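PDB 3NTN: UspA1, which is a trimeric autotransporter adhesin of the Moraxella catarrhalis outer membrane that binds fibronectin and the host receptor CEACAM1. Local coordinates for the interface of chains A and B. Coordinates in Å, arbitrary orientation; residue numbers count along the deposited sequence, not the author numbering. Chains: chain A/B, UspA1.

Contact 1: the interface of chains A and B. Residues chain A 185, 188-189, 192; chain B 188, 191-192, 195.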
ATOM      1  N   LEU A 185      17.916   6.683  -5.001  1.00 41.44           N
ATOM      2  CA  LEU A 185      18.028   7.871  -5.827  1.00 41.15           C
ATOM      3  C   LEU A 185      19.224   8.708  -5.404  1.00 41.83           C
ATOM      4  O   LEU A 185      19.946   9.210  -6.228  1.00 42.72           O
ATOM      5  CB  LEU A 185      16.726   8.711  -5.815  1.00 40.77           C
ATOM      6  CG  LEU A 185      16.655   9.777  -6.917  1.00 40.06           C
ATOM      7  CD1 LEU A 185      16.494   9.149  -8.326  1.00 38.65           C
ATOM      8  CD2 LEU A 185      15.570  10.797  -6.654  1.00 39.33           C
ATOM      9  N   LEU A 188      22.433   7.110  -6.816  1.00 40.66           N
ATOM     10  CA  LEU A 188      22.690   7.454  -8.216  1.00 40.89           C
ATOM     11  C   LEU A 188      23.062   8.956  -8.392  1.00 42.00           C
ATOM     12  O   LEU A 188      23.911   9.288  -9.223  1.00 41.55           O
ATOM     13  CB  LEU A 188      21.478   7.132  -9.103  1.00 40.68           C
ATOM     14  CG  LEU A 188      21.684   7.418 -10.589  1.00 39.79           C
ATOM     15  CD1 LEU A 188      22.947   6.695 -11.107  1.00 34.99           C
ATOM     16  CD2 LEU A 188      20.434   7.078 -11.439  1.00 37.01           C
ATOM     17  N   ALA A 189      22.408   9.838  -7.622  1.00 41.04           N
ATOM     18  CA  ALA A 189      22.636  11.270  -7.714  1.00 41.78           C
ATOM     19  C   ALA A 189      24.061  11.677  -7.302  1.00 42.21           C
ATOM     20  O   ALA A 189      24.575  12.652  -7.862  1.00 42.00           O
ATOM     21  CB  ALA A 189      21.629  12.042  -6.900  1.00 41.90           C
ATOM     22  N   VAL A 192      26.020  11.242 -10.330  1.00 41.71           N
ATOM     23  CA  VAL A 192      25.677  12.329 -11.286  1.00 41.21           C
ATOM     24  C   VAL A 192      26.386  13.633 -10.908  1.00 42.44           C
ATOM     25  O   VAL A 192      26.965  14.315 -11.757  1.00 43.28           O
ATOM     26  CB  VAL A 192      24.144  12.570 -11.371  1.00 40.42           C
ATOM     27  CG1 VAL A 192      23.782  13.867 -12.186  1.00 39.32           C
ATOM     28  CG2 VAL A 192      23.465  11.391 -11.894  1.00 36.56           C
TER
ATOM     29  N   LEU B 188      16.332  14.445 -11.318  1.00 41.23           N
ATOM     30  CA  LEU B 188      17.687  13.947 -11.494  1.00 41.03           C
ATOM     31  C   LEU B 188      18.039  13.731 -13.002  1.00 41.96           C
ATOM     32  O   LEU B 188      19.178  13.993 -13.445  1.00 42.01           O
ATOM     33  CB  LEU B 188      17.898  12.646 -10.697  1.00 41.02           C
ATOM     34  CG  LEU B 188      19.302  12.052 -10.833  1.00 39.35           C
ATOM     35  CD1 LEU B 188      20.352  13.122 -10.459  1.00 34.81           C
ATOM     36  CD2 LEU B 188      19.517  10.706 -10.058  1.00 37.10           C
ATOM     37  N   VAL B 191      19.377  16.839 -14.997  1.00 42.45           N
ATOM     38  CA  VAL B 191      20.787  17.054 -14.760  1.00 41.52           C
ATOM     39  C   VAL B 191      21.610  16.090 -15.564  1.00 41.79           C
ATOM     40  O   VAL B 191      22.580  16.499 -16.167  1.00 42.24           O
ATOM     41  CB  VAL B 191      21.140  16.867 -13.286  1.00 40.84           C
ATOM     42  CG1 VAL B 191      22.601  17.128 -13.087  1.00 42.67           C
ATOM     43  CG2 VAL B 191      20.318  17.835 -12.439  1.00 39.11           C
ATOM     44  N   VAL B 192      21.223  14.809 -15.603  1.00 41.63           N
ATOM     45  CA  VAL B 192      21.949  13.801 -16.423  1.00 40.56           C
ATOM     46  C   VAL B 192      21.967  14.188 -17.895  1.00 41.88           C
ATOM     47  O   VAL B 192      23.008  14.140 -18.560  1.00 42.45           O
ATOM     48  CB  VAL B 192      21.360  12.379 -16.252  1.00 40.14           C
ATOM     49  CG1 VAL B 192      21.989  11.326 -17.240  1.00 38.52           C
ATOM     50  CG2 VAL B 192      21.525  11.947 -14.822  1.00 36.74           C
ATOM     51  N   ASN B 195      24.393  17.010 -18.215  1.00 42.39           N
ATOM     52  CA  ASN B 195      25.734  16.452 -18.284  1.00 42.15           C
ATOM     53  C   ASN B 195      26.085  15.864 -19.638  1.00 43.36           C
ATOM     54  O   ASN B 195      27.219  15.982 -20.101  1.00 43.65           O
ATOM     55  CB  ASN B 195      25.935  15.383 -17.225  1.00 41.10           C
ATOM     56  CG  ASN B 195      26.140  15.988 -15.856  1.00 40.02           C
ATOM     57  OD1 ASN B 195      26.313  17.194 -15.762  1.00 39.09           O
ATOM     58  ND2 ASN B 195      26.105  15.168 -14.791  1.00 38.87           N
TER
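B:Leu188 packs against A:Leu185, A:Ala189 and A:Val192 in the coiled coil of the adhesin stalk, where helix 182-217 of each chain supplies the core. Apolar packing centres on the fork of this leucine. CB of A:Ala189 sits near both branches, 3.9 Å from CD1 of B:Leu188. CD2 of B:Leu188 continues to CD1 of A:Leu185 at 3.8 Å, the two side chains running antiparallel, and also lies 4.0 Å from CG of its counterpart A:Leu188. CD1 of B:Leu188 continues instead to CG2 of A:Val192, at 3.8 Å. With its CG anti to the backbone N (chi1 180°), B:Leu188 spreads its fork along the A helix, and the partner hides 59 Å² of it.

Valine contacts take over one turn on. CG2 of A:Val192 abuts CG2 of B:Val192 at 3.6 Å, the side chains nearly perpendicular. The other branch of A:Val192, CG1, faces CG1 of B:Val191 at the same 3.6 Å. The nearest valine neighbour of each methyl thus differs, while CD1 of B:Leu188 lies against both.

Polar contact is slight. The amide ND2 of B:Asn195 gives a weak hydrogen bond to the backbone O of A:Val192, 3.3 Å long and bent to 128° at the hydrogen. ND2 also lies beside CG1 of A:Val192, putting a polar amide next to the valine layer.

Contact 2: the interface of chains A and B. Residues chain A 199, 202-203, 206; chain B 202, 205-206.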
ATOM      1  N   ILE A 199      33.238  16.997 -15.269  1.00 46.99           N
ATOM      2  CA  ILE A 199      33.056  17.769 -16.514  1.00 48.17           C
ATOM      3  C   ILE A 199      33.665  19.192 -16.387  1.00 49.99           C
ATOM      4  O   ILE A 199      34.374  19.693 -17.286  1.00 49.84           O
ATOM      5  CB  ILE A 199      31.562  17.801 -16.927  1.00 48.68           C
ATOM      6  CG1 ILE A 199      31.150  16.405 -17.446  1.00 47.35           C
ATOM      7  CG2 ILE A 199      31.283  18.919 -17.970  1.00 49.38           C
ATOM      8  CD1 ILE A 199      29.682  16.114 -17.444  1.00 46.33           C
ATOM      9  N   LEU A 202      37.563  18.909 -16.298  1.00 50.16           N
ATOM     10  CA  LEU A 202      37.967  18.726 -17.689  1.00 51.48           C
ATOM     11  C   LEU A 202      37.874  20.006 -18.537  1.00 50.10           C
ATOM     12  O   LEU A 202      38.762  20.303 -19.327  1.00 50.64           O
ATOM     13  CB  LEU A 202      37.112  17.640 -18.322  1.00 54.90           C
ATOM     14  CG  LEU A 202      37.866  16.982 -19.425  1.00 60.44           C
ATOM     15  CD1 LEU A 202      39.247  16.540 -18.928  1.00 66.42           C
ATOM     16  CD2 LEU A 202      37.080  15.872 -20.041  1.00 70.86           C
ATOM     17  N   ASP A 203      36.775  20.724 -18.401  1.00 50.47           N
ATOM     18  CA  ASP A 203      36.551  22.013 -19.078  1.00 52.13           C
ATOM     19  C   ASP A 203      37.656  23.016 -18.752  1.00 51.40           C
ATOM     20  O   ASP A 203      38.180  23.672 -19.652  1.00 50.30           O
ATOM     21  CB  ASP A 203      35.193  22.591 -18.670  1.00 54.43           C
ATOM     22  CG  ASP A 203      34.948  23.958 -19.256  1.00 62.47           C
ATOM     23  OD1 ASP A 203      34.784  24.093 -20.498  1.00 64.44           O
ATOM     24  OD2 ASP A 203      34.926  24.908 -18.445  1.00 70.60           O
ATOM     25  N   VAL A 206      40.756  21.755 -20.687  1.00 49.74           N
ATOM     26  CA  VAL A 206      40.631  22.157 -22.086  1.00 50.63           C
ATOM     27  C   VAL A 206      40.862  23.669 -22.334  1.00 49.83           C
ATOM     28  O   VAL A 206      41.566  24.030 -23.276  1.00 51.88           O
ATOM     29  CB  VAL A 206      39.266  21.686 -22.696  1.00 53.13           C
ATOM     30  CG1 VAL A 206      39.082  22.191 -24.106  1.00 55.61           C
ATOM     31  CG2 VAL A 206      39.220  20.232 -22.669  1.00 54.13           C
TER
ATOM     32  N   LEU B 202      31.919  19.776 -24.936  1.00 53.56           N
ATOM     33  CA  LEU B 202      33.340  19.666 -24.603  1.00 55.38           C
ATOM     34  C   LEU B 202      34.119  18.838 -25.663  1.00 52.64           C
ATOM     35  O   LEU B 202      35.237  19.191 -26.055  1.00 52.90           O
ATOM     36  CB  LEU B 202      33.477  19.033 -23.229  1.00 59.31           C
ATOM     37  CG  LEU B 202      34.790  19.417 -22.609  1.00 65.09           C
ATOM     38  CD1 LEU B 202      34.964  20.929 -22.632  1.00 71.02           C
ATOM     39  CD2 LEU B 202      34.966  18.851 -21.247  1.00 75.58           C
ATOM     40  N   GLU B 205      34.753  20.915 -28.566  1.00 53.54           N
ATOM     41  CA  GLU B 205      35.882  21.776 -28.287  1.00 55.58           C
ATOM     42  C   GLU B 205      37.235  21.052 -28.357  1.00 51.99           C
ATOM     43  O   GLU B 205      38.133  21.502 -29.007  1.00 52.83           O
ATOM     44  CB  GLU B 205      35.712  22.579 -26.991  1.00 59.58           C
ATOM     45  CG  GLU B 205      36.601  23.835 -26.985  1.00 68.54           C
ATOM     46  CD  GLU B 205      36.535  24.647 -25.687  1.00 80.12           C
ATOM     47  OE1 GLU B 205      35.648  24.343 -24.828  1.00 82.81           O
ATOM     48  OE2 GLU B 205      37.384  25.581 -25.545  1.00 86.38           O
ATOM     49  N   VAL B 206      37.358  19.906 -27.740  1.00 50.90           N
ATOM     50  CA  VAL B 206      38.586  19.090 -27.879  1.00 50.99           C
ATOM     51  C   VAL B 206      38.934  18.734 -29.365  1.00 49.96           C
ATOM     52  O   VAL B 206      40.091  18.799 -29.754  1.00 51.54           O
ATOM     53  CB  VAL B 206      38.479  17.823 -26.991  1.00 53.26           C
ATOM     54  CG1 VAL B 206      39.664  16.887 -27.184  1.00 55.20           C
ATOM     55  CG2 VAL B 206      38.357  18.243 -25.551  1.00 55.03           C
TER
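A:Val206 and B:Val206 meet methyl to methyl in the tight part of this coiled-coil contact, with CG2 to CG2 at 3.6 Å. The two side chains stand almost at right angles, as expected where equivalent core residues of a trimer converge. One turn earlier, CD2 of B:Leu202 rests 3.8 Å from CB of A:Leu202 and is equally near that leucine's CD2. Both leucines carry CG anti to the backbone N (chi1 -156° in B:Leu202), which turns their forks towards the neighbouring helix. The partner hides 80 Å² of B:Leu202 and 54 Å² of A:Val206.

Towards the flank, where acidic groups border the core, the partner hides less: 26 Å² of A:Asp203 and 15 Å² of B:Glu205. CD1 of B:Leu202 lies 3.8 Å from OD1 of A:Asp203, a van der Waals approach to a carboxylate oxygen. B:Glu205, extended beyond CG (chi2 -177°), lays its carboxylate carbon CD 3.9 Å from CG1 of A:Val206, covering the valine from outside. Across this edge OD1 of A:Asp203 and OE1 of B:Glu205 stand 4.4 Å apart, and two like charges so placed may raise each other's proton affinity. The leucine and valine layers help join the helices of the stalk that carries the adhesin head.

Contact 3: the interface of chains A and B. Residues chain A 67, 81, 97; chain B 73, 87, 103.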
ATOM      1  N   ASN A  67     -20.853 -10.805  -2.976  1.00 46.45           N
ATOM      2  CA  ASN A  67     -19.674 -10.837  -2.099  1.00 45.91           C
ATOM      3  C   ASN A  67     -19.177  -9.467  -1.606  1.00 43.60           C
ATOM      4  O   ASN A  67     -18.135  -9.381  -1.039  1.00 43.29           O
ATOM      5  CB  ASN A  67     -18.534 -11.651  -2.736  1.00 45.39           C
ATOM      6  CG  ASN A  67     -19.027 -12.915  -3.381  1.00 48.26           C
ATOM      7  OD1 ASN A  67     -19.711 -13.716  -2.750  1.00 51.76           O
ATOM      8  ND2 ASN A  67     -18.668 -13.118  -4.633  1.00 44.00           N
ATOM      9  N   ASN A  81     -17.477  -8.302  -6.225  1.00 52.57           N
ATOM     10  CA  ASN A  81     -16.220  -8.649  -5.588  1.00 50.36           C
ATOM     11  C   ASN A  81     -15.462  -7.423  -5.099  1.00 47.48           C
ATOM     12  O   ASN A  81     -14.229  -7.387  -5.114  1.00 47.27           O
ATOM     13  CB  ASN A  81     -15.424  -9.557  -6.553  1.00 53.40           C
ATOM     14  CG  ASN A  81     -16.198 -10.857  -6.883  1.00 56.76           C
ATOM     15  OD1 ASN A  81     -16.713 -11.512  -5.981  1.00 60.58           O
ATOM     16  ND2 ASN A  81     -16.258 -11.232  -8.149  1.00 61.40           N
ATOM     17  N   ASN A  97     -14.037  -5.674  -8.457  1.00 52.17           N
ATOM     18  CA  ASN A  97     -12.770  -5.980  -7.764  1.00 50.12           C
ATOM     19  C   ASN A  97     -12.042  -4.734  -7.285  1.00 46.89           C
ATOM     20  O   ASN A  97     -10.823  -4.584  -7.513  1.00 46.46           O
ATOM     21  CB  ASN A  97     -11.844  -6.788  -8.706  1.00 52.60           C
ATOM     22  CG  ASN A  97     -12.487  -8.069  -9.190  1.00 55.08           C
ATOM     23  OD1 ASN A  97     -12.664  -9.033  -8.438  1.00 57.34           O
ATOM     24  ND2 ASN A  97     -12.841  -8.081 -10.456  1.00 59.87           N
TER
ATOM     25  N   ASN B  73     -15.847 -13.998   0.277  1.00 41.94           N
ATOM     26  CA  ASN B  73     -16.050 -15.301  -0.321  1.00 42.35           C
ATOM     27  C   ASN B  73     -14.754 -16.129  -0.462  1.00 44.12           C
ATOM     28  O   ASN B  73     -13.814 -15.727  -1.161  1.00 43.79           O
ATOM     29  CB  ASN B  73     -16.685 -15.139  -1.679  1.00 44.96           C
ATOM     30  CG  ASN B  73     -17.261 -16.489  -2.236  1.00 48.00           C
ATOM     31  OD1 ASN B  73     -16.590 -17.522  -2.227  1.00 53.08           O
ATOM     32  ND2 ASN B  73     -18.507 -16.461  -2.681  1.00 52.95           N
ATOM     33  N   SER B  87     -11.917 -12.068  -1.671  1.00 46.45           N
ATOM     34  CA  SER B  87     -12.387 -13.237  -2.453  1.00 49.19           C
ATOM     35  C   SER B  87     -11.293 -14.195  -2.877  1.00 49.40           C
ATOM     36  O   SER B  87     -10.261 -13.757  -3.346  1.00 47.66           O
ATOM     37  CB  SER B  87     -13.035 -12.735  -3.724  1.00 50.72           C
ATOM     38  OG  SER B  87     -14.402 -12.929  -3.612  1.00 55.65           O
ATOM     39  N   SER B 103      -8.349 -10.146  -4.045  1.00 42.37           N
ATOM     40  CA  SER B 103      -9.058 -11.298  -4.552  1.00 43.48           C
ATOM     41  C   SER B 103      -8.128 -12.106  -5.438  1.00 44.83           C
ATOM     42  O   SER B 103      -7.176 -11.571  -5.991  1.00 43.96           O
ATOM     43  CB  SER B 103     -10.266 -10.863  -5.364  1.00 45.38           C
ATOM     44  OG  SER B 103      -9.910  -9.878  -6.307  1.00 45.67           O
TER
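A:Asn67 and B:Asn73 touch through their side chains between neighbouring YadA-like heads, each a left-handed parallel beta-roll. In A:Asn67 the first atom, CB, lies 4.1 Å from CB of B:Asn73, a marginal contact. CG of A:Asn67, the amide carbon, comes nearer to CB of B:Asn73, at 3.7 Å; the chi1 of -42°, with CG beside the backbone N, directs the amide towards chain B. At the tip the two amide atoms part company. OD1 of A:Asn67 accepts a hydrogen bond from ND2 of B:Asn73, 3.0 Å long and nearly straight, with 169° at the hydrogen. The donor sits well above the carbonyl plane, 51° out of it, and therefore not on a lone pair; the acceptor does lie in the amide plane of B:Asn73. The two amides are almost perpendicular.

ND2 of A:Asn67 turns along its own chain and donates to OD1 of A:Asn81 at 2.9 Å, in the carbonyl plane of the acceptor. With both ends of its amide engaged, A:Asn67 should be fixed in rotation, and A:Asn81, itself at the interface, helps position it. OD1 of A:Asn81 also faces OG of B:Ser87 at 3.6 Å, too long to count as a bond. A:Asn97 and B:Ser103 echo the pairing peripherally, OD1 to OG again 3.6 Å.

A:Asn67, A:Asn81 and A:Asn97 each precede a strand of successive coils (69-71, 83-85 and 99-101), while B:Asn73, B:Ser87 and B:Ser103 follow the equivalent strands, so the polar pairs are spaced coil by coil along the roll.

Contact 1 and contact 2 share helix 182-217 and lie about 20 Å apart between the centres of their C-alpha atoms, two stretches of one stalk with recurring leucine and valine layers. Contact 3 belongs to the head, about 44 Å from contact 1 and 62 Å from contact 2 by the same measure, and shares no residue with either. The same pair of chains is therefore joined at widely spaced points, by polar residues, mostly in loops, of the head and by mainly apolar helix packing in the stalk. In the three-chain assembly this spacing would help keep head and stalk in register along the length of the fibre.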